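PDB 6K93: type III effector XopAI from Xanthomonas citri, which adopts a mono-ADP-ribosyltransferase fold and, as a secreted type III effector, probably binds arginine-containing peptides. Local coordinates for residues A[140-145]-A[277-282]; A[152-157]-A[163-168]; A[233-238]-A[262-267]; A[286-289]-A[293-296]. All coordinates share one frame; numbering follows the deposited sequence.

How the contacts relate
The four contacts form two pairs. Contacts 1 and 2 share helix 136-156, and their centres are about 13 Å apart; Phe277 CD1 lies 3.5 Å from Met153 SD, so the loop of contact 1 packs directly on the helices of contact 2. Contacts 3 and 4 have centres about 10 Å apart in the sheet region, where a probable hydrogen bond of 2.8 Å joins Arg238 N to Val296 O. Contact 3 lies on the far side of the chain's centre from contacts 1 and 2, its centre about 31 and 33 Å from theirs. Contact 4 connects the two sheets, between which related ADP-ribosyltransferases hold NAD; none of the four can be assigned to a binding site from these distances.

Contact 1. Residues A[140-145]-A[277-282]; sequences QQRWNG and FSERPN
Arg142 and Glu279 meet across a gap that their backbones leave wide, with CA atoms 12.3 Å apart, and they alone make the direct contact. Arg142 projects from helix 136-156, Glu279 from the loop between strands 272-273 and 285-288, and the two side chains approach from opposite directions. The junction is a salt bridge from Arg142 NH1 to Glu279 OE1 at 3.0 Å; OE2 of Glu279 is further from the same NH1, at 3.4 Å. Guanidinium and carboxylate planes are turned 74° apart, which rules out a coplanar, two-pronged pairing. The arginine reaches this position with CG anti to its own N (chi1 179°) and a bend at chi3. A water lies beside the pair and donates to Glu279 OE2 over 3.1 Å; its approach to Arg142 NE is too short to be reliable.

This is the loose side: both residues are partly exposed, and the two segments bury just 67 Å² together. The loop has several anchors of its own. Ser278 OG accepts from Arg280 N at 3.0 Å with an N-H...O angle of 164°, an ST turn, while Glu279 N is bonded to Thr175 OG1. Buried Phe277 packs against Leu168 and Leu171 of helix 165-174. Gln172 NE2 also donates to Glu279 OE2, so both carboxylate oxygens have partners. The chemistry therefore implies a surface ion pair, probably weakened by solvent, in which Gln172 also holds the carboxylate and may limit its rotation.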
loop_
_atom_site.group_PDB
_atom_site.type_symbol
_atom_site.label_atom_id
_atom_site.label_comp_id
_atom_site.label_asym_id
_atom_site.label_seq_id
_atom_site.Cartn_x
_atom_site.Cartn_y
_atom_site.Cartn_z
ATOM N N GLN A 140 9.604 -1.795 18.508
ATOM C CA GLN A 140 10.905 -1.212 18.203
ATOM C C GLN A 140 11.890 -2.279 17.754
ATOM O O GLN A 140 12.656 -2.072 16.813
ATOM C CB GLN A 140 11.453 -0.485 19.432
ATOM C CG GLN A 140 12.832 0.021 19.247
ATOM C CD GLN A 140 13.051 1.293 20.015
ATOM O OE1 GLN A 140 13.747 1.301 21.023
ATOM N NE2 GLN A 140 12.416 2.378 19.559
ATOM N N GLN A 141 11.900 -3.424 18.432
ATOM C CA GLN A 141 12.775 -4.515 18.016
ATOM C C GLN A 141 12.395 -5.002 16.630
ATOM O O GLN A 141 13.270 -5.254 15.786
ATOM C CB GLN A 141 12.703 -5.652 19.027
ATOM C CG GLN A 141 13.384 -5.321 20.342
ATOM C CD GLN A 141 14.814 -4.860 20.145
ATOM O OE1 GLN A 141 15.624 -5.568 19.545
ATOM N NE2 GLN A 141 15.125 -3.656 20.615
ATOM N N ARG A 142 11.089 -5.117 16.370
ATOM C CA ARG A 142 10.623 -5.524 15.047
ATOM C C ARG A 142 11.085 -4.530 13.979
ATOM O O ARG A 142 11.604 -4.918 12.926
ATOM C CB ARG A 142 9.106 -5.639 15.050
ATOM C CG ARG A 142 8.554 -6.039 13.702
ATOM C CD ARG A 142 7.075 -6.391 13.728
ATOM N NE ARG A 142 6.843 -7.615 12.962
ATOM C CZ ARG A 142 5.670 -7.987 12.458
ATOM N NH1 ARG A 142 5.591 -9.108 11.756
ATOM N NH2 ARG A 142 4.603 -7.202 12.569
ATOM N N TRP A 143 10.917 -3.231 14.252
ATOM C CA TRP A 143 11.363 -2.170 13.350
ATOM C C TRP A 143 12.857 -2.309 13.061
ATOM O O TRP A 143 13.285 -2.309 11.902
ATOM C CB TRP A 143 11.044 -0.774 13.968
ATOM C CG TRP A 143 11.659 0.328 13.166
ATOM C CD1 TRP A 143 12.890 0.901 13.369
ATOM C CD2 TRP A 143 11.098 0.993 12.035
ATOM N NE1 TRP A 143 13.144 1.844 12.408
ATOM C CE2 TRP A 143 12.046 1.931 11.587
ATOM C CE3 TRP A 143 9.887 0.892 11.361
ATOM C CZ2 TRP A 143 11.817 2.741 10.477
ATOM C CZ3 TRP A 143 9.658 1.720 10.273
ATOM C CH2 TRP A 143 10.609 2.622 9.850
ATOM N N ASN A 144 13.671 -2.432 14.110
ATOM C CA ASN A 144 15.110 -2.577 13.916
ATOM C C ASN A 144 15.424 -3.779 13.038
ATOM O O ASN A 144 16.298 -3.710 12.173
ATOM C CB ASN A 144 15.810 -2.711 15.262
ATOM C CG ASN A 144 15.750 -1.440 16.084
ATOM O OD1 ASN A 144 15.448 -0.369 15.572
ATOM N ND2 ASN A 144 16.030 -1.564 17.373
ATOM N N GLY A 145 14.722 -4.892 13.248
ATOM C CA GLY A 145 14.961 -6.074 12.431
ATOM C C GLY A 145 14.597 -5.867 10.975
ATOM O O GLY A 145 15.307 -6.339 10.074
ATOM N N PHE A 277 10.019 -8.516 -0.705
ATOM C CA PHE A 277 9.970 -7.766 0.543
ATOM C C PHE A 277 8.969 -8.334 1.520
ATOM O O PHE A 277 8.992 -7.969 2.689
ATOM C CB PHE A 277 9.652 -6.301 0.232
ATOM C CG PHE A 277 10.437 -5.798 -0.916
ATOM C CD1 PHE A 277 11.809 -5.661 -0.787
ATOM C CD2 PHE A 277 9.846 -5.531 -2.128
ATOM C CE1 PHE A 277 12.579 -5.241 -1.856
ATOM C CE2 PHE A 277 10.594 -5.094 -3.196
ATOM C CZ PHE A 277 11.959 -4.965 -3.073
ATOM N N SER A 278 8.128 -9.246 1.074
ATOM C CA SER A 278 7.002 -9.718 1.855
ATOM C C SER A 278 7.448 -10.642 2.977
ATOM O O SER A 278 8.445 -11.373 2.879
ATOM C CB SER A 278 6.040 -10.465 0.936
ATOM O OG SER A 278 4.910 -10.922 1.642
ATOM N N GLU A 279 6.656 -10.630 4.044
ATOM C CA GLU A 279 6.773 -11.594 5.125
ATOM C C GLU A 279 6.183 -12.944 4.789
ATOM O O GLU A 279 6.364 -13.880 5.571
ATOM C CB GLU A 279 6.082 -11.058 6.383
ATOM C CG GLU A 279 6.817 -9.910 6.932
ATOM C CD GLU A 279 6.688 -9.764 8.434
ATOM O OE1 GLU A 279 5.864 -10.470 9.057
ATOM O OE2 GLU A 279 7.423 -8.923 8.933
ATOM N N ARG A 280 5.479 -13.062 3.672
ATOM C CA ARG A 280 4.983 -14.347 3.178
ATOM C C ARG A 280 5.705 -14.622 1.860
ATOM O O ARG A 280 5.189 -14.309 0.782
ATOM C CB ARG A 280 3.462 -14.330 3.050
ATOM C CG ARG A 280 2.802 -14.618 4.415
ATOM C CD ARG A 280 1.285 -14.635 4.343
ATOM N NE ARG A 280 0.783 -13.405 3.739
ATOM C CZ ARG A 280 0.922 -12.198 4.273
ATOM N NH1 ARG A 280 1.520 -12.060 5.449
ATOM N NH2 ARG A 280 0.450 -11.134 3.643
ATOM N N PRO A 281 6.920 -15.183 1.917
ATOM C CA PRO A 281 7.711 -15.330 0.676
ATOM C C PRO A 281 7.119 -16.317 -0.322
ATOM O O PRO A 281 7.524 -16.301 -1.492
ATOM C CB PRO A 281 9.086 -15.799 1.182
ATOM C CG PRO A 281 9.160 -15.304 2.607
ATOM C CD PRO A 281 7.736 -15.418 3.121
ATOM N N ASN A 282 6.164 -17.163 0.085
ATOM C CA ASN A 282 5.527 -18.050 -0.878
ATOM C C ASN A 282 4.463 -17.347 -1.713
ATOM O O ASN A 282 3.942 -17.957 -2.653
ATOM C CB ASN A 282 4.907 -19.247 -0.168
ATOM C CG ASN A 282 5.895 -20.366 0.041
ATOM O OD1 ASN A 282 6.822 -20.545 -0.749
ATOM N ND2 ASN A 282 5.711 -21.122 1.114
HETATM O O HOH W 1 8.581 -8.788 11.762
#

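Contact 2. Residues A[152-157]-A[163-168]; sequences QMKWNH and MATEDL
The ammonium nitrogen of Lys154 is gripped by two oxygens at the N-terminal approach to helix 165-174, one from the loop and one from the first helical residue: NZ donates to Met163 O at 2.8 Å and to Thr165 OG1 at 3.0 Å. The first bond meets the carbonyl almost head-on, with a C=O...N angle of 164°. Thr165 places its hydroxyl beside its own backbone N (chi1 -54°), and its side chain meets the lysine at about a right angle. These two acceptors flank Ala164, the N-cap residue, so the lysine contacts the chain on both sides of the N-cap.

Apolar contact supports the same side chain nearer its root. Leu168 CD1 lies 3.6 Å from Lys154 CG and 3.9 Å from Lys154 CD, while a bend at chi3 (61°) carries the chain beyond the leucine to the oxygens. The CD1 methyl of buried Leu168 therefore lies against the CG-CD part of a partly exposed lysine.

The contact closes a short helix-loop-helix turn between helices 136-156 and 165-174. Thr165 also packs on Met147 and Met150 of the first helix; Met163, just before the second, touches Ser209, and Asp167 bonds Ser205, both on helix 194-209; Asp167 also bonds Ser115.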
loop_
_atom_site.group_PDB
_atom_site.type_symbol
_atom_site.label_atom_id
_atom_site.label_comp_id
_atom_site.label_asym_id
_atom_site.label_seq_id
_atom_site.Cartn_x
_atom_site.Cartn_y
_atom_site.Cartn_z
ATOM N N GLN A 152 20.371 -4.853 4.378
ATOM C CA GLN A 152 21.071 -5.999 3.809
ATOM C C GLN A 152 20.548 -6.309 2.414
ATOM O O GLN A 152 21.309 -6.680 1.516
ATOM C CB GLN A 152 20.909 -7.214 4.710
ATOM C CG GLN A 152 21.859 -8.344 4.353
ATOM C CD GLN A 152 23.314 -7.954 4.521
ATOM O OE1 GLN A 152 23.729 -7.484 5.584
ATOM N NE2 GLN A 152 24.100 -8.146 3.467
ATOM N N MET A 153 19.248 -6.159 2.215
ATOM C CA MET A 153 18.663 -6.419 0.909
ATOM C C MET A 153 19.197 -5.465 -0.142
ATOM O O MET A 153 19.455 -5.870 -1.279
ATOM C CB MET A 153 17.142 -6.307 0.973
ATOM C CG MET A 153 16.508 -6.773 -0.308
ATOM S SD MET A 153 14.811 -7.235 -0.047
ATOM C CE MET A 153 14.909 -8.466 1.259
ATOM N N LYS A 154 19.339 -4.190 0.206
ATOM C CA LYS A 154 19.876 -3.219 -0.738
ATOM C C LYS A 154 21.309 -3.568 -1.117
ATOM O O LYS A 154 21.736 -3.317 -2.252
ATOM C CB LYS A 154 19.823 -1.821 -0.136
ATOM C CG LYS A 154 18.422 -1.221 -0.098
ATOM C CD LYS A 154 18.338 -0.119 0.945
ATOM C CE LYS A 154 19.301 1.022 0.620
ATOM N NZ LYS A 154 19.049 2.208 1.493
ATOM N N TRP A 155 22.067 -4.133 -0.174
ATOM C CA TRP A 155 23.443 -4.530 -0.450
ATOM C C TRP A 155 23.495 -5.761 -1.341
ATOM O O TRP A 155 24.316 -5.833 -2.267
ATOM C CB TRP A 155 24.156 -4.793 0.866
ATOM C CG TRP A 155 25.564 -5.213 0.725
ATOM C CD1 TRP A 155 26.055 -6.478 0.797
ATOM C CD2 TRP A 155 26.676 -4.353 0.502
ATOM N NE1 TRP A 155 27.423 -6.462 0.620
ATOM C CE2 TRP A 155 27.825 -5.163 0.439
ATOM C CE3 TRP A 155 26.812 -2.968 0.344
ATOM C CZ2 TRP A 155 29.095 -4.635 0.225
ATOM C CZ3 TRP A 155 28.071 -2.447 0.131
ATOM C CH2 TRP A 155 29.197 -3.280 0.075
ATOM N N ASN A 156 22.622 -6.736 -1.083
ATOM C CA ASN A 156 22.600 -7.981 -1.847
ATOM C C ASN A 156 21.937 -7.838 -3.208
ATOM O O ASN A 156 22.117 -8.709 -4.071
ATOM C CB ASN A 156 21.864 -9.064 -1.057
ATOM C CG ASN A 156 22.573 -9.425 0.225
ATOM O OD1 ASN A 156 23.754 -9.135 0.390
ATOM N ND2 ASN A 156 21.851 -10.067 1.143
ATOM N N HIS A 157 21.169 -6.775 -3.408
ATOM C CA HIS A 157 20.414 -6.526 -4.635
ATOM C C HIS A 157 20.704 -5.085 -5.039
ATOM O O HIS A 157 19.894 -4.177 -4.818
ATOM C CB HIS A 157 18.929 -6.802 -4.419
ATOM C CG HIS A 157 18.648 -8.226 -4.054
ATOM N ND1 HIS A 157 18.413 -9.203 -4.999
ATOM C CD2 HIS A 157 18.624 -8.848 -2.852
ATOM C CE1 HIS A 157 18.223 -10.361 -4.388
ATOM N NE2 HIS A 157 18.347 -10.172 -3.086
ATOM N N MET A 163 16.980 2.978 -3.099
ATOM C CA MET A 163 15.781 2.946 -2.277
ATOM C C MET A 163 16.084 3.441 -0.878
ATOM O O MET A 163 17.139 3.133 -0.317
ATOM C CB MET A 163 15.231 1.530 -2.179
ATOM C CG MET A 163 14.867 0.897 -3.491
ATOM S SD MET A 163 13.491 1.702 -4.294
ATOM C CE MET A 163 12.093 1.324 -3.192
ATOM N N ALA A 164 15.136 4.185 -0.301
ATOM C CA ALA A 164 15.212 4.512 1.116
ATOM C C ALA A 164 14.873 3.279 1.923
ATOM O O ALA A 164 13.898 2.609 1.628
ATOM C CB ALA A 164 14.265 5.655 1.446
ATOM N N THR A 165 15.668 2.970 2.941
ATOM C CA THR A 165 15.448 1.732 3.677
ATOM C C THR A 165 14.058 1.696 4.288
ATOM O O THR A 165 13.408 0.643 4.287
ATOM C CB THR A 165 16.513 1.574 4.755
ATOM O OG1 THR A 165 17.799 1.684 4.147
ATOM C CG2 THR A 165 16.408 0.241 5.446
ATOM N N GLU A 166 13.591 2.831 4.839
ATOM C CA GLU A 166 12.275 2.848 5.454
ATOM C C GLU A 166 11.161 2.647 4.426
ATOM O O GLU A 166 10.094 2.137 4.761
ATOM C CB GLU A 166 12.049 4.171 6.177
ATOM C CG GLU A 166 13.008 4.429 7.323
ATOM C CD GLU A 166 14.291 5.131 6.893
ATOM O OE1 GLU A 166 14.613 5.210 5.698
ATOM O OE2 GLU A 166 14.984 5.643 7.810
ATOM N N ASP A 167 11.357 3.057 3.178
ATOM C CA ASP A 167 10.350 2.782 2.158
ATOM C C ASP A 167 10.237 1.281 1.908
ATOM O O ASP A 167 9.130 0.755 1.755
ATOM C CB ASP A 167 10.695 3.502 0.859
ATOM C CG ASP A 167 10.464 4.997 0.918
ATOM O OD1 ASP A 167 9.868 5.546 1.891
ATOM O OD2 ASP A 167 10.902 5.664 -0.054
ATOM N N LEU A 168 11.374 0.577 1.845
ATOM C CA LEU A 168 11.325 -0.874 1.727
ATOM C C LEU A 168 10.691 -1.517 2.955
ATOM O O LEU A 168 9.914 -2.473 2.838
ATOM C CB LEU A 168 12.725 -1.434 1.508
ATOM C CG LEU A 168 13.417 -1.108 0.169
ATOM C CD1 LEU A 168 14.818 -1.704 0.127
ATOM C CD2 LEU A 168 12.581 -1.626 -0.993
#

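Contact 3. Residues A[233-238]-A[262-267]; sequences ERYQER and VEWESN
Aromatic contact dominates: Tyr235 and Trp264 form an offset edge-to-face pair, with the indole edge directed toward the phenol face. The centroid of the tyrosine ring and that of the five-membered indole ring are 5.0 Å apart, and the planes stand at 71°. Trp264 NE1 leads, lying 3.4 Å from Tyr235 CZ and 3.5 Å from Tyr235 CE2. Both CB atoms point toward the other segment, and with CG beside the backbone N (chi1 -56° and -66°) the rings meet across CA atoms 11.0 Å apart.

Among apolar contacts, Trp264 CZ2 is 4.1 Å from Tyr235 CZ, and Val262 CG1, two residues back on the same strand, sits 3.6 Å above the indole plane, toward its rim. Strand 262-268 runs between 218-224 and 308-315 in the five-stranded mixed sheet of the ADP-ribosyltransferase fold, and Tyr235 follows directly on helix 228-234. The pair thus joins the chain just after that helix to the sheet, where Trp230 touches both rings and Phe247 meets Trp264 edge-to-face.

As for polar atoms, Tyr235 OH lies 3.3 Å from Trp264 NE1, near the indole plane. Farther along the loop, Glu237 OE1 accepts from Ile299 N of strand 293-301.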
loop_
_atom_site.group_PDB
_atom_site.type_symbol
_atom_site.label_atom_id
_atom_site.label_comp_id
_atom_site.label_asym_id
_atom_site.label_seq_id
_atom_site.Cartn_x
_atom_site.Cartn_y
_atom_site.Cartn_z
ATOM N N GLU A 233 -19.966 2.081 -6.829
ATOM C CA GLU A 233 -19.463 3.418 -6.540
ATOM C C GLU A 233 -18.065 3.646 -7.099
ATOM O O GLU A 233 -17.662 4.802 -7.278
ATOM C CB GLU A 233 -19.443 3.661 -5.041
ATOM C CG GLU A 233 -20.778 4.032 -4.464
ATOM C CD GLU A 233 -20.696 4.312 -2.982
ATOM O OE1 GLU A 233 -19.699 4.916 -2.537
ATOM O OE2 GLU A 233 -21.645 3.918 -2.272
ATOM N N ARG A 234 -17.309 2.582 -7.367
ATOM C CA ARG A 234 -15.909 2.710 -7.739
ATOM C C ARG A 234 -15.584 2.247 -9.149
ATOM O O ARG A 234 -14.596 2.737 -9.713
ATOM C CB ARG A 234 -15.024 1.915 -6.776
ATOM C CG ARG A 234 -14.961 2.519 -5.372
ATOM C CD ARG A 234 -14.423 1.557 -4.340
ATOM N NE ARG A 234 -14.411 2.187 -3.042
ATOM C CZ ARG A 234 -15.496 2.439 -2.319
ATOM N NH1 ARG A 234 -16.722 2.120 -2.752
ATOM N NH2 ARG A 234 -15.394 3.059 -1.130
ATOM N N TYR A 235 -16.381 1.336 -9.721
ATOM C CA TYR A 235 -16.081 0.723 -11.016
ATOM C C TYR A 235 -17.327 0.767 -11.877
ATOM O O TYR A 235 -18.411 0.409 -11.411
ATOM C CB TYR A 235 -15.625 -0.729 -10.873
ATOM C CG TYR A 235 -14.439 -0.923 -9.974
ATOM C CD1 TYR A 235 -14.600 -1.044 -8.598
ATOM C CD2 TYR A 235 -13.143 -0.983 -10.482
ATOM C CE1 TYR A 235 -13.543 -1.215 -7.768
ATOM C CE2 TYR A 235 -12.069 -1.154 -9.649
ATOM C CZ TYR A 235 -12.262 -1.256 -8.290
ATOM O OH TYR A 235 -11.217 -1.419 -7.417
ATOM N N GLN A 236 -17.171 1.190 -13.131
ATOM C CA GLN A 236 -18.252 1.128 -14.099
ATOM C C GLN A 236 -17.679 0.667 -15.427
ATOM O O GLN A 236 -16.619 1.141 -15.836
ATOM C CB GLN A 236 -18.938 2.490 -14.271
ATOM C CG GLN A 236 -19.498 3.095 -13.006
ATOM C CD GLN A 236 -18.529 4.056 -12.344
ATOM O OE1 GLN A 236 -17.788 4.774 -13.016
ATOM N NE2 GLN A 236 -18.530 4.075 -11.013
ATOM N N GLU A 237 -18.379 -0.252 -16.084
ATOM C CA GLU A 237 -17.965 -0.736 -17.401
ATOM C C GLU A 237 -17.766 0.427 -18.360
ATOM O O GLU A 237 -18.604 1.328 -18.430
ATOM C CB GLU A 237 -19.037 -1.686 -17.954
ATOM C CG GLU A 237 -18.508 -2.904 -18.665
ATOM C CD GLU A 237 -19.597 -3.917 -18.934
ATOM O OE1 GLU A 237 -19.620 -4.946 -18.261
ATOM O OE2 GLU A 237 -20.448 -3.662 -19.823
ATOM N N ARG A 238 -16.642 0.408 -19.072
ATOM C CA ARG A 238 -16.266 1.386 -20.090
ATOM C C ARG A 238 -15.775 2.702 -19.499
ATOM O O ARG A 238 -15.470 3.638 -20.249
ATOM C CB ARG A 238 -17.417 1.653 -21.070
ATOM C CG ARG A 238 -17.647 0.523 -22.084
ATOM C CD ARG A 238 -18.951 0.694 -22.882
ATOM N NE ARG A 238 -20.117 0.521 -22.012
ATOM C CZ ARG A 238 -20.632 -0.658 -21.673
ATOM N NH1 ARG A 238 -20.104 -1.784 -22.146
ATOM N NH2 ARG A 238 -21.683 -0.714 -20.868
ATOM N N VAL A 262 -16.290 -10.547 -4.600
ATOM C CA VAL A 262 -15.850 -9.736 -5.721
ATOM C C VAL A 262 -14.491 -10.264 -6.158
ATOM O O VAL A 262 -13.604 -10.477 -5.326
ATOM C CB VAL A 262 -15.734 -8.252 -5.355
ATOM C CG1 VAL A 262 -15.319 -7.439 -6.573
ATOM C CG2 VAL A 262 -17.066 -7.734 -4.838
ATOM N N GLU A 263 -14.338 -10.493 -7.441
ATOM C CA GLU A 263 -13.053 -10.880 -8.006
ATOM C C GLU A 263 -12.647 -9.864 -9.052
ATOM O O GLU A 263 -13.496 -9.232 -9.680
ATOM C CB GLU A 263 -13.081 -12.257 -8.655
ATOM C CG GLU A 263 -13.241 -13.368 -7.648
ATOM C CD GLU A 263 -13.426 -14.740 -8.281
ATOM O OE1 GLU A 263 -13.501 -14.855 -9.533
ATOM O OE2 GLU A 263 -13.483 -15.725 -7.513
ATOM N N TRP A 264 -11.338 -9.733 -9.259
ATOM C CA TRP A 264 -10.827 -8.919 -10.339
ATOM C C TRP A 264 -9.802 -9.693 -11.155
ATOM O O TRP A 264 -9.018 -10.467 -10.611
ATOM C CB TRP A 264 -10.089 -7.678 -9.866
ATOM C CG TRP A 264 -10.748 -6.565 -9.156
ATOM C CD1 TRP A 264 -10.877 -5.307 -9.642
ATOM C CD2 TRP A 264 -11.208 -6.523 -7.791
ATOM N NE1 TRP A 264 -11.422 -4.477 -8.689
ATOM C CE2 TRP A 264 -11.639 -5.199 -7.547
ATOM C CE3 TRP A 264 -11.310 -7.464 -6.763
ATOM C CZ2 TRP A 264 -12.162 -4.791 -6.314
ATOM C CZ3 TRP A 264 -11.854 -7.064 -5.546
ATOM C CH2 TRP A 264 -12.261 -5.742 -5.330
ATOM N N GLU A 265 -9.768 -9.405 -12.450
ATOM C CA GLU A 265 -8.649 -9.724 -13.325
ATOM C C GLU A 265 -8.141 -8.398 -13.847
ATOM O O GLU A 265 -8.859 -7.729 -14.591
ATOM C CB GLU A 265 -9.048 -10.626 -14.491
ATOM C CG GLU A 265 -9.451 -12.015 -14.089
ATOM C CD GLU A 265 -9.545 -12.997 -15.301
ATOM O OE1 GLU A 265 -10.195 -14.001 -15.123
ATOM O OE2 GLU A 265 -8.982 -12.679 -16.344
ATOM N N SER A 266 -6.959 -7.980 -13.415
ATOM C CA SER A 266 -6.409 -6.676 -13.774
ATOM C C SER A 266 -5.135 -6.832 -14.589
ATOM O O SER A 266 -4.183 -7.509 -14.166
ATOM C CB SER A 266 -6.085 -5.830 -12.546
ATOM O OG SER A 266 -7.174 -5.730 -11.633
ATOM N N ASN A 267 -5.100 -6.175 -15.741
ATOM C CA ASN A 267 -3.888 -6.182 -16.542
ATOM C C ASN A 267 -2.932 -5.148 -15.999
ATOM O O ASN A 267 -3.235 -3.957 -15.997
ATOM C CB ASN A 267 -4.212 -5.921 -18.008
ATOM C CG ASN A 267 -4.945 -7.071 -18.629
ATOM O OD1 ASN A 267 -4.434 -8.187 -18.679
ATOM N ND2 ASN A 267 -6.167 -6.822 -19.062
#

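Contact 4. Residues A[286-289]-A[293-296]; sequences VLFP and RFQV
Phe288 and Phe294 form a T-shaped aromatic pair that bridges the two beta sheets of the ADP-ribosyltransferase fold, one ring coming from strand 285-288 of the three-stranded sheet and the other from strand 293-301 of the five-stranded one. Phe294 supplies the edge and Phe288 the face. The ring centroids are 5.1 Å apart and the planes are inclined at 75°.

Phe294 CZ points into the middle of its partner, 3.8 Å above the plane and over the centre. The separations confirm this: CZ lies 3.9 Å from Phe288 CG on one side of the ring and 4.1 Å from Phe288 CZ on the other. Phe294 CE1 follows behind, 4.1 Å from Phe288 CE2. With both CB atoms pointing toward the opposite segment and each CG anti to its carbonyl carbon, the rings reach across the gap between the strands.

Although three residues separate the segments, this is no beta hairpin. No hydrogen bond crosses between them, and even the nearest CA atoms, those of Phe288 and Arg293, are 9.5 Å apart. Each strand pairs within its own sheet: Phe288 with Phe247, Phe294 with Thr241 and Arg293 with Ile315. Gln312 and Gln314 of strand 308-315 touch Phe294 and Phe288 respectively, while Leu287 and Pro289 pack against Leu207 of helix 194-209.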
loop_
_atom_site.group_PDB
_atom_site.type_symbol
_atom_site.label_atom_id
_atom_site.label_comp_id
_atom_site.label_asym_id
_atom_site.label_seq_id
_atom_site.Cartn_x
_atom_site.Cartn_y
_atom_site.Cartn_z
ATOM N N VAL A 286 1.420 -8.361 -6.105
ATOM C CA VAL A 286 1.617 -7.154 -6.899
ATOM C C VAL A 286 0.761 -6.069 -6.261
ATOM O O VAL A 286 -0.405 -6.315 -5.951
ATOM C CB VAL A 286 1.216 -7.352 -8.374
ATOM C CG1 VAL A 286 1.205 -6.072 -9.147
ATOM C CG2 VAL A 286 2.178 -8.379 -9.018
ATOM N N LEU A 287 1.336 -4.892 -6.025
ATOM C CA LEU A 287 0.665 -3.838 -5.276
ATOM C C LEU A 287 0.629 -2.577 -6.111
ATOM O O LEU A 287 1.660 -2.153 -6.649
ATOM C CB LEU A 287 1.364 -3.599 -3.948
ATOM C CG LEU A 287 0.640 -2.620 -3.045
ATOM C CD1 LEU A 287 -0.733 -3.099 -2.653
ATOM C CD2 LEU A 287 1.472 -2.350 -1.812
ATOM N N PHE A 288 -0.558 -2.007 -6.237
ATOM C CA PHE A 288 -0.749 -0.732 -6.929
ATOM C C PHE A 288 -1.020 0.382 -5.928
ATOM O O PHE A 288 -1.798 0.180 -4.981
ATOM C CB PHE A 288 -1.931 -0.790 -7.911
ATOM C CG PHE A 288 -1.863 -1.878 -8.959
ATOM C CD1 PHE A 288 -2.402 -3.112 -8.700
ATOM C CD2 PHE A 288 -1.355 -1.608 -10.215
ATOM C CE1 PHE A 288 -2.408 -4.098 -9.677
ATOM C CE2 PHE A 288 -1.355 -2.594 -11.181
ATOM C CZ PHE A 288 -1.882 -3.819 -10.909
ATOM N N PRO A 289 -0.445 1.561 -6.121
ATOM C CA PRO A 289 -0.675 2.649 -5.178
ATOM C C PRO A 289 -1.964 3.390 -5.474
ATOM O O PRO A 289 -2.456 3.370 -6.618
ATOM C CB PRO A 289 0.529 3.568 -5.409
ATOM C CG PRO A 289 0.874 3.356 -6.847
ATOM C CD PRO A 289 0.583 1.890 -7.134
ATOM N N ARG A 293 -4.661 4.196 -12.347
ATOM C CA ARG A 293 -5.820 4.308 -13.220
ATOM C C ARG A 293 -6.047 2.999 -13.948
ATOM O O ARG A 293 -5.107 2.404 -14.493
ATOM C CB ARG A 293 -5.628 5.454 -14.230
ATOM C CG ARG A 293 -5.679 6.804 -13.554
ATOM C CD ARG A 293 -4.874 7.857 -14.269
ATOM N NE ARG A 293 -5.192 7.951 -15.691
ATOM C CZ ARG A 293 -6.304 8.484 -16.200
ATOM N NH1 ARG A 293 -7.255 8.982 -15.404
ATOM N NH2 ARG A 293 -6.456 8.513 -17.507
ATOM N N PHE A 294 -7.296 2.551 -13.957
ATOM C CA PHE A 294 -7.673 1.325 -14.654
ATOM C C PHE A 294 -8.826 1.602 -15.599
ATOM O O PHE A 294 -9.854 2.148 -15.183
ATOM C CB PHE A 294 -8.120 0.221 -13.675
ATOM C CG PHE A 294 -7.046 -0.289 -12.758
ATOM C CD1 PHE A 294 -6.143 -1.248 -13.175
ATOM C CD2 PHE A 294 -7.012 0.131 -11.437
ATOM C CE1 PHE A 294 -5.191 -1.745 -12.298
ATOM C CE2 PHE A 294 -6.060 -0.349 -10.563
ATOM C CZ PHE A 294 -5.159 -1.294 -11.010
ATOM N N GLN A 295 -8.682 1.178 -16.851
ATOM C CA GLN A 295 -9.815 1.113 -17.759
ATOM C C GLN A 295 -10.627 -0.140 -17.437
ATOM O O GLN A 295 -10.132 -1.265 -17.585
ATOM C CB GLN A 295 -9.328 1.071 -19.204
ATOM C CG GLN A 295 -10.429 0.875 -20.206
ATOM C CD GLN A 295 -11.320 2.102 -20.313
ATOM O OE1 GLN A 295 -10.832 3.228 -20.461
ATOM N NE2 GLN A 295 -12.629 1.894 -20.205
ATOM N N VAL A 296 -11.867 0.038 -16.989
ATOM C CA VAL A 296 -12.725 -1.103 -16.684
ATOM C C VAL A 296 -13.390 -1.559 -17.971
ATOM O O VAL A 296 -14.146 -0.802 -18.585
ATOM C CB VAL A 296 -13.771 -0.767 -15.614
ATOM C CG1 VAL A 296 -14.660 -1.977 -15.350
ATOM C CG2 VAL A 296 -13.080 -0.364 -14.327
#